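Local coordinates for protein probable starch synthase 4, chloroplastic/amyloplastic (Arabidopsis thaliana, PDB 6GNE) that is a probable plastid starch synthase with the GT-B glycosyltransferase fold, and holds ADP and glycan in this model, at residues 285-288 / 289-293; 295-299 / 300-304; 453-456 / 457-461. All coordinates share one frame; numbering follows the deposited sequence.

Contact 1. Residues 285-288 / 289-293; sequences DLQG and KEENK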
loop_
_atom_site.group_PDB
_atom_site.type_symbol
_atom_site.label_atom_id
_atom_site.label_comp_id
_atom_site.label_asym_id
_atom_site.label_seq_id
_atom_site.Cartn_x
_atom_site.Cartn_y
_atom_site.Cartn_z
ATOM N N ASP A 285 20.280 -15.235 -14.396
ATOM C CA ASP A 285 20.854 -14.566 -15.583
ATOM C C ASP A 285 20.643 -13.046 -15.484
ATOM O O ASP A 285 19.594 -12.535 -15.859
ATOM C CB ASP A 285 20.214 -15.166 -16.865
ATOM C CG ASP A 285 20.627 -14.460 -18.157
ATOM O OD1 ASP A 285 21.701 -13.817 -18.250
ATOM O OD2 ASP A 285 19.840 -14.564 -19.110
ATOM N N LEU A 286 21.649 -12.342 -14.976
ATOM C CA LEU A 286 21.572 -10.913 -14.703
ATOM C C LEU A 286 22.001 -9.997 -15.858
ATOM O O LEU A 286 21.991 -8.775 -15.739
ATOM C CB LEU A 286 22.442 -10.622 -13.487
ATOM C CG LEU A 286 22.132 -11.431 -12.240
ATOM C CD1 LEU A 286 23.240 -11.230 -11.214
ATOM C CD2 LEU A 286 20.762 -11.034 -11.728
ATOM N N GLN A 287 22.442 -10.584 -16.947
ATOM C CA GLN A 287 22.668 -9.905 -18.229
ATOM C C GLN A 287 21.719 -8.719 -18.426
ATOM O O GLN A 287 22.154 -7.559 -18.504
ATOM C CB GLN A 287 22.480 -10.929 -19.366
ATOM C CG GLN A 287 22.750 -10.445 -20.762
ATOM C CD GLN A 287 23.867 -11.265 -21.360
ATOM O OE1 GLN A 287 25.022 -11.166 -20.923
ATOM N NE2 GLN A 287 23.531 -12.106 -22.349
ATOM N N GLY A 288 20.427 -9.022 -18.462
ATOM C CA GLY A 288 19.385 -8.035 -18.680
ATOM C C GLY A 288 19.270 -6.937 -17.638
ATOM O O GLY A 288 18.704 -5.878 -17.936
ATOM N N LYS A 289 19.775 -7.175 -16.419
ATOM C CA LYS A 289 19.852 -6.114 -15.405
ATOM C C LYS A 289 20.860 -5.040 -15.812
ATOM O O LYS A 289 20.484 -3.883 -15.880
ATOM C CB LYS A 289 20.193 -6.640 -14.003
ATOM C CG LYS A 289 19.913 -5.633 -12.898
ATOM C CD LYS A 289 20.182 -6.217 -11.547
ATOM C CE LYS A 289 20.057 -5.175 -10.441
ATOM N NZ LYS A 289 18.762 -4.430 -10.393
ATOM N N GLU A 290 22.109 -5.413 -16.114
ATOM C CA GLU A 290 23.059 -4.456 -16.706
ATOM C C GLU A 290 22.500 -3.741 -17.952
ATOM O O GLU A 290 22.717 -2.539 -18.109
ATOM C CB GLU A 290 24.421 -5.096 -17.028
ATOM C CG GLU A 290 25.465 -4.152 -17.690
ATOM C CD GLU A 290 25.683 -2.768 -16.986
ATOM O OE1 GLU A 290 25.669 -2.702 -15.728
ATOM O OE2 GLU A 290 25.865 -1.729 -17.687
ATOM N N GLU A 291 21.780 -4.459 -18.816
ATOM C CA GLU A 291 21.156 -3.844 -20.000
ATOM C C GLU A 291 20.135 -2.754 -19.615
ATOM O O GLU A 291 20.076 -1.723 -20.274
ATOM C CB GLU A 291 20.534 -4.887 -20.964
ATOM C CG GLU A 291 21.488 -5.418 -22.043
ATOM C CD GLU A 291 21.146 -6.821 -22.637
ATOM O OE1 GLU A 291 19.945 -7.225 -22.698
ATOM O OE2 GLU A 291 22.112 -7.517 -23.067
ATOM N N ASN A 292 19.358 -2.977 -18.554
ATOM C CA ASN A 292 18.386 -1.968 -18.068
ATOM C C ASN A 292 19.095 -0.772 -17.415
ATOM O O ASN A 292 18.691 0.382 -17.578
ATOM C CB ASN A 292 17.358 -2.580 -17.090
ATOM C CG ASN A 292 16.273 -3.381 -17.794
ATOM O OD1 ASN A 292 15.500 -2.841 -18.599
ATOM N ND2 ASN A 292 16.215 -4.680 -17.495
ATOM N N LYS A 293 20.164 -1.056 -16.686
ATOM C CA LYS A 293 21.005 -0.007 -16.152
ATOM C C LYS A 293 21.506 0.905 -17.275
ATOM O O LYS A 293 21.397 2.125 -17.182
ATOM C CB LYS A 293 22.152 -0.602 -15.340
ATOM C CG LYS A 293 22.967 0.464 -14.627
ATOM C CD LYS A 293 23.921 -0.161 -13.642
ATOM C CE LYS A 293 24.830 0.903 -13.054
ATOM N NZ LYS A 293 25.714 0.356 -11.995
#
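Leu286 O takes the N-H of Lys289 at 2.8 Å, an i to i-3 bond, and also receives a weak bond from Glu290 N, the first with i to i-4 spacing. The next two keep that spacing and are sound: Glu291 N reaches Gln287 O at 3.1 Å, and Asn292 N reaches Gly288 O at 3.0 Å. On the outer side of this turn, the methylene of Gln287 meets the carboxylate of Glu291, Gln287 CG to Glu291 OE2 at 3.8 Å. The two chains slant past one another, their amide and carboxylate planes 28° apart, and the touch is one of carbon against oxygen. This is the opening turn of helix 287-300, which leads toward strand 311-317, the first along the chain of the strands in the parallel, Rossmann-like sheet in the second half of the GT-B fold. The Lys289 chain runs out straight from a CG anti to the backbone N (chi1 -165°) before bending at its last torsion. There NZ bonds to the backbone oxygens of Ala385, Ser387 and Tyr409, so a buried ammonium is gripped by three carbonyls, whose partial negative charge probably helps it keep its proton. Further out, Asn292 ND2 bonds to Ala279 O, tying the helix to the segment before it, and Leu286 packs on Met470, Val473 and Met477 of helix 466-477. One turn on, Lys293 NZ forms a salt bridge with Asp388 and bonds to Arg309 O.

Contact 2. Residues 295-299 / 300-304; sequences ALRKQ and LGLSS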
loop_
_atom_site.group_PDB
_atom_site.type_symbol
_atom_site.label_atom_id
_atom_site.label_comp_id
_atom_site.label_asym_id
_atom_site.label_seq_id
_atom_site.Cartn_x
_atom_site.Cartn_y
_atom_site.Cartn_z
ATOM N N ALA A 295 20.185 1.203 -20.400
ATOM C CA ALA A 295 19.050 1.817 -21.064
ATOM C C ALA A 295 18.545 3.051 -20.288
ATOM O O ALA A 295 18.299 4.111 -20.891
ATOM C CB ALA A 295 17.922 0.800 -21.260
ATOM N N LEU A 296 18.429 2.926 -18.956
ATOM C CA LEU A 296 17.937 4.022 -18.118
ATOM C C LEU A 296 18.895 5.206 -18.107
ATOM O O LEU A 296 18.454 6.349 -18.224
ATOM C CB LEU A 296 17.692 3.567 -16.703
ATOM C CG LEU A 296 17.061 4.623 -15.814
ATOM C CD1 LEU A 296 15.629 4.941 -16.211
ATOM C CD2 LEU A 296 17.108 4.132 -14.367
ATOM N N ARG A 297 20.187 4.932 -17.981
ATOM C CA ARG A 297 21.203 5.982 -18.130
ATOM C C ARG A 297 21.059 6.767 -19.435
ATOM O O ARG A 297 21.037 8.006 -19.435
ATOM C CB ARG A 297 22.617 5.397 -18.030
ATOM C CG ARG A 297 23.011 4.995 -16.614
ATOM C CD ARG A 297 24.307 4.232 -16.643
ATOM N NE ARG A 297 24.986 4.253 -15.357
ATOM C CZ ARG A 297 26.142 3.634 -15.072
ATOM N NH1 ARG A 297 26.798 2.893 -15.964
ATOM N NH2 ARG A 297 26.649 3.741 -13.851
ATOM N N LYS A 298 20.930 6.018 -20.527
ATOM C CA LYS A 298 20.782 6.561 -21.882
ATOM C C LYS A 298 19.470 7.368 -21.994
ATOM O O LYS A 298 19.464 8.467 -22.528
ATOM C CB LYS A 298 20.872 5.411 -22.899
ATOM C CG LYS A 298 20.705 5.745 -24.358
ATOM C CD LYS A 298 21.546 4.814 -25.230
ATOM C CE LYS A 298 23.019 5.276 -25.339
ATOM N NZ LYS A 298 23.787 4.651 -26.466
ATOM N N GLN A 299 18.368 6.851 -21.458
ATOM C CA GLN A 299 17.115 7.596 -21.525
ATOM C C GLN A 299 17.209 8.913 -20.741
ATOM O O GLN A 299 16.703 9.921 -21.196
ATOM C CB GLN A 299 15.936 6.757 -21.039
ATOM C CG GLN A 299 14.591 7.486 -21.081
ATOM C CD GLN A 299 13.462 6.618 -20.560
ATOM O OE1 GLN A 299 13.043 5.715 -21.256
ATOM N NE2 GLN A 299 12.981 6.874 -19.332
ATOM N N LEU A 300 17.849 8.893 -19.566
ATOM C CA LEU A 300 17.889 10.065 -18.677
ATOM C C LEU A 300 19.039 11.025 -18.950
ATOM O O LEU A 300 19.006 12.137 -18.457
ATOM C CB LEU A 300 17.948 9.626 -17.219
ATOM C CG LEU A 300 16.731 8.833 -16.749
ATOM C CD1 LEU A 300 16.931 8.403 -15.310
ATOM C CD2 LEU A 300 15.415 9.589 -16.911
ATOM N N GLY A 301 20.038 10.594 -19.721
ATOM C CA GLY A 301 21.222 11.408 -19.977
ATOM C C GLY A 301 22.256 11.343 -18.873
ATOM O O GLY A 301 23.028 12.279 -18.719
ATOM N N LEU A 302 22.269 10.235 -18.119
ATOM C CA LEU A 302 23.307 9.954 -17.131
ATOM C C LEU A 302 24.530 9.307 -17.788
ATOM O O LEU A 302 24.399 8.579 -18.756
ATOM C CB LEU A 302 22.787 9.015 -16.068
ATOM C CG LEU A 302 21.556 9.407 -15.272
ATOM C CD1 LEU A 302 21.042 8.182 -14.517
ATOM C CD2 LEU A 302 21.857 10.564 -14.330
ATOM N N SER A 303 25.708 9.556 -17.238
ATOM C CA SER A 303 26.951 9.028 -17.780
ATOM C C SER A 303 27.099 7.517 -17.607
ATOM O O SER A 303 26.865 6.979 -16.526
ATOM C CB SER A 303 28.142 9.717 -17.121
ATOM O OG SER A 303 29.367 9.167 -17.559
ATOM N N SER A 304 27.500 6.840 -18.679
ATOM C CA SER A 304 27.833 5.424 -18.614
ATOM C C SER A 304 29.314 5.214 -18.906
ATOM O O SER A 304 29.741 4.093 -19.091
ATOM C CB SER A 304 26.920 4.601 -19.541
ATOM O OG SER A 304 27.097 4.994 -20.872
#
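Leu300 lays its CD1 methyl obliquely against the branch of Leu296 one turn back, 3.8 Å from Leu296 CD1 and equally close to Leu296 CG. With chi1 of -175°, Leu296 puts its CG beside the carbonyl carbon, which brings CG and CD1 against Leu300 CD1. The Leu300 N-H also bonds to Leu296 O at 2.9 Å, the last regular helical bond here. Beyond it, Arg297 O takes the N-H of Leu302 at 2.9 Å. This six-to-one bond and the glycine of positive phi (82°) at the turning point, Gly301, are those of a Schellman motif at the end of helix 287-300, although Gly301 N leans weakly on the same Arg297 O. The hydrophobic touch expected of such a cap is present too, Arg297 CG against Leu302 CB at 4.1 Å, the two side chains crossing at about a right angle. From there the arginine runs extended along the departing chain. Ser303 O sits over one face of its guanidinium, toward the rim, 3.5 Å from Arg297 NE, while Arg297 CD lies 3.9 Å from Ser304 CB. Gln340 braces this arrangement from strand 340-346: its OE1 accepts from Arg297 NE and its NE2 donates to Ser303 O. Leu300 and Leu302 both rest on Val342 of the same strand, and Leu296 turns to Leu379, Thr382 and Ala386 of helix 377-386.

Contact 3. Residues 453-456 / 457-461; sequences YALE and RAFNH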
loop_
_atom_site.group_PDB
_atom_site.type_symbol
_atom_site.label_atom_id
_atom_site.label_comp_id
_atom_site.label_asym_id
_atom_site.label_seq_id
_atom_site.Cartn_x
_atom_site.Cartn_y
_atom_site.Cartn_z
ATOM N N TYR A 453 26.549 5.383 7.614
ATOM C CA TYR A 453 27.229 4.114 7.873
ATOM C C TYR A 453 26.654 2.975 7.037
ATOM O O TYR A 453 27.417 2.187 6.485
ATOM C CB TYR A 453 27.226 3.777 9.369
ATOM C CG TYR A 453 28.120 2.607 9.744
ATOM C CD1 TYR A 453 29.484 2.591 9.366
ATOM C CD2 TYR A 453 27.603 1.484 10.456
ATOM C CE1 TYR A 453 30.300 1.525 9.696
ATOM C CE2 TYR A 453 28.415 0.413 10.783
ATOM C CZ TYR A 453 29.761 0.441 10.411
ATOM O OH TYR A 453 30.593 -0.608 10.735
ATOM N N ALA A 454 25.334 2.899 6.899
ATOM C CA ALA A 454 24.736 1.913 6.000
ATOM C C ALA A 454 25.114 2.155 4.530
ATOM O O ALA A 454 25.434 1.210 3.811
ATOM C CB ALA A 454 23.228 1.876 6.153
ATOM N N LEU A 455 25.077 3.406 4.092
ATOM C CA LEU A 455 25.412 3.727 2.715
ATOM C C LEU A 455 26.896 3.444 2.410
ATOM O O LEU A 455 27.214 2.846 1.377
ATOM C CB LEU A 455 25.055 5.174 2.415
ATOM C CG LEU A 455 25.083 5.562 0.934
ATOM C CD1 LEU A 455 23.883 4.998 0.204
ATOM C CD2 LEU A 455 25.076 7.073 0.755
ATOM N N GLU A 456 27.787 3.860 3.311
ATOM C CA GLU A 456 29.232 3.586 3.215
ATOM C C GLU A 456 29.477 2.091 3.024
ATOM O O GLU A 456 30.177 1.700 2.095
ATOM C CB GLU A 456 29.948 4.109 4.471
ATOM C CG GLU A 456 31.451 3.848 4.581
ATOM C CD GLU A 456 32.054 4.183 5.977
ATOM O OE1 GLU A 456 31.361 4.061 7.019
ATOM O OE2 GLU A 456 33.251 4.554 6.070
ATOM N N ARG A 457 28.861 1.258 3.869
ATOM C CA ARG A 457 29.072 -0.194 3.780
ATOM C C ARG A 457 28.526 -0.762 2.500
ATOM O O ARG A 457 29.139 -1.600 1.897
ATOM C CB ARG A 457 28.517 -0.940 4.995
ATOM C CG ARG A 457 29.285 -0.622 6.275
ATOM C CD ARG A 457 28.752 -1.348 7.501
ATOM N NE ARG A 457 27.408 -0.914 7.899
ATOM C CZ ARG A 457 26.280 -1.607 7.705
ATOM N NH1 ARG A 457 25.136 -1.089 8.083
ATOM N NH2 ARG A 457 26.278 -2.832 7.162
ATOM N N ALA A 458 27.395 -0.264 2.045
ATOM C CA ALA A 458 26.799 -0.735 0.818
ATOM C C ALA A 458 27.686 -0.402 -0.382
ATOM O O ALA A 458 27.914 -1.258 -1.237
ATOM C CB ALA A 458 25.412 -0.154 0.645
ATOM N N PHE A 459 28.214 0.816 -0.429
ATOM C CA PHE A 459 29.159 1.216 -1.495
ATOM C C PHE A 459 30.452 0.426 -1.465
ATOM O O PHE A 459 30.931 0.015 -2.504
ATOM C CB PHE A 459 29.470 2.717 -1.471
ATOM C CG PHE A 459 28.468 3.549 -2.225
ATOM C CD1 PHE A 459 27.107 3.430 -1.966
ATOM C CD2 PHE A 459 28.888 4.440 -3.193
ATOM C CE1 PHE A 459 26.192 4.179 -2.662
ATOM C CE2 PHE A 459 27.986 5.210 -3.893
ATOM C CZ PHE A 459 26.629 5.079 -3.624
ATOM N N ASN A 460 30.992 0.200 -0.271
ATOM C CA ASN A 460 32.164 -0.691 -0.069
ATOM C C ASN A 460 31.911 -2.100 -0.599
ATOM O O ASN A 460 32.701 -2.600 -1.399
ATOM C CB ASN A 460 32.579 -0.772 1.422
ATOM C CG ASN A 460 33.345 0.479 1.907
ATOM O OD1 ASN A 460 33.512 1.493 1.183
ATOM N ND2 ASN A 460 33.800 0.418 3.158
ATOM N N HIS A 461 30.822 -2.732 -0.156
ATOM C CA HIS A 461 30.458 -4.085 -0.612
ATOM C C HIS A 461 30.318 -4.144 -2.141
ATOM O O HIS A 461 30.860 -5.046 -2.764
ATOM C CB HIS A 461 29.189 -4.602 0.077
ATOM C CG HIS A 461 29.430 -5.227 1.419
ATOM N ND1 HIS A 461 29.559 -6.591 1.591
ATOM C CD2 HIS A 461 29.569 -4.678 2.660
ATOM C CE1 HIS A 461 29.759 -6.851 2.884
ATOM N NE2 HIS A 461 29.764 -5.710 3.558
#
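Four consecutive i to i-4 backbone bonds, from Arg457 N to Tyr453 O through Asn460 N to Glu456 O, keep residues 453-461 in regular alpha-helix. Two side-chain pairs one turn apart carry the rest of the contact. In the first, Arg457 passes obliquely over one face of the Tyr453 ring. Its CD methylene makes a CH-pi contact, 3.9 Å from the centroid of the Tyr453 ring, and Arg457 NE follows over the same face toward the rim, 3.3 Å from Tyr453 CE2. Ring and guanidinium planes are 51° apart, so the two groups are not stacked flat. The chain leaves the backbone extended and then bends at chi3 (-67°), which puts NE, like CD, over the ring while NH1 goes on toward Ala454. There Arg457 NH1 approaches Ala454 CA obliquely, at 3.7 Å. Beyond the helix, NH2 forms a salt bridge with Asp429 and NH1 another with Asp427. In the second pair Leu455 and Phe459 lie side by side and point the same way, Leu455 CD1 meeting Phe459 CE1 at 3.8 Å. Both reach Leu337 and Thr334, where helix 324-336 ends. The small side chains of Ala454 and Ala458 face the sheet, both touching Ile414 of strand 412-416. Helix 448-464 is thus an amphipathic helix that follows strand 441-443, the outermost on its side of the six-stranded parallel sheet, and lies over that side. Arg457 divides its chemistry accordingly: CD and NE lie over the tyrosine, whereas NH1 and NH2 go to the two carboxylates. That double pairing probably limits the rotation of the guanidinium, and so steadies the side chain that lies over Tyr453.

How the contacts relate
All three contacts lie on one side of the chain's centre, around the six-stranded parallel sheet of the GT-B fold's second domain. Contacts 1 and 2 follow each other along helix 287-300, one in its opening turn and one at its end, with centres about 14 Å apart. Contact 3 comes much later, on helix 448-464, its centre about 22 Å from contact 1 and 24 Å from contact 2; nearest atoms stay about 10 Å away in both cases. Contacts 2 and 3 lie toward the two outer edges of the sheet, strands 369-372 and 441-443 respectively, while contact 1, at the start of the helix that contact 2 ends, meets helix 466-477.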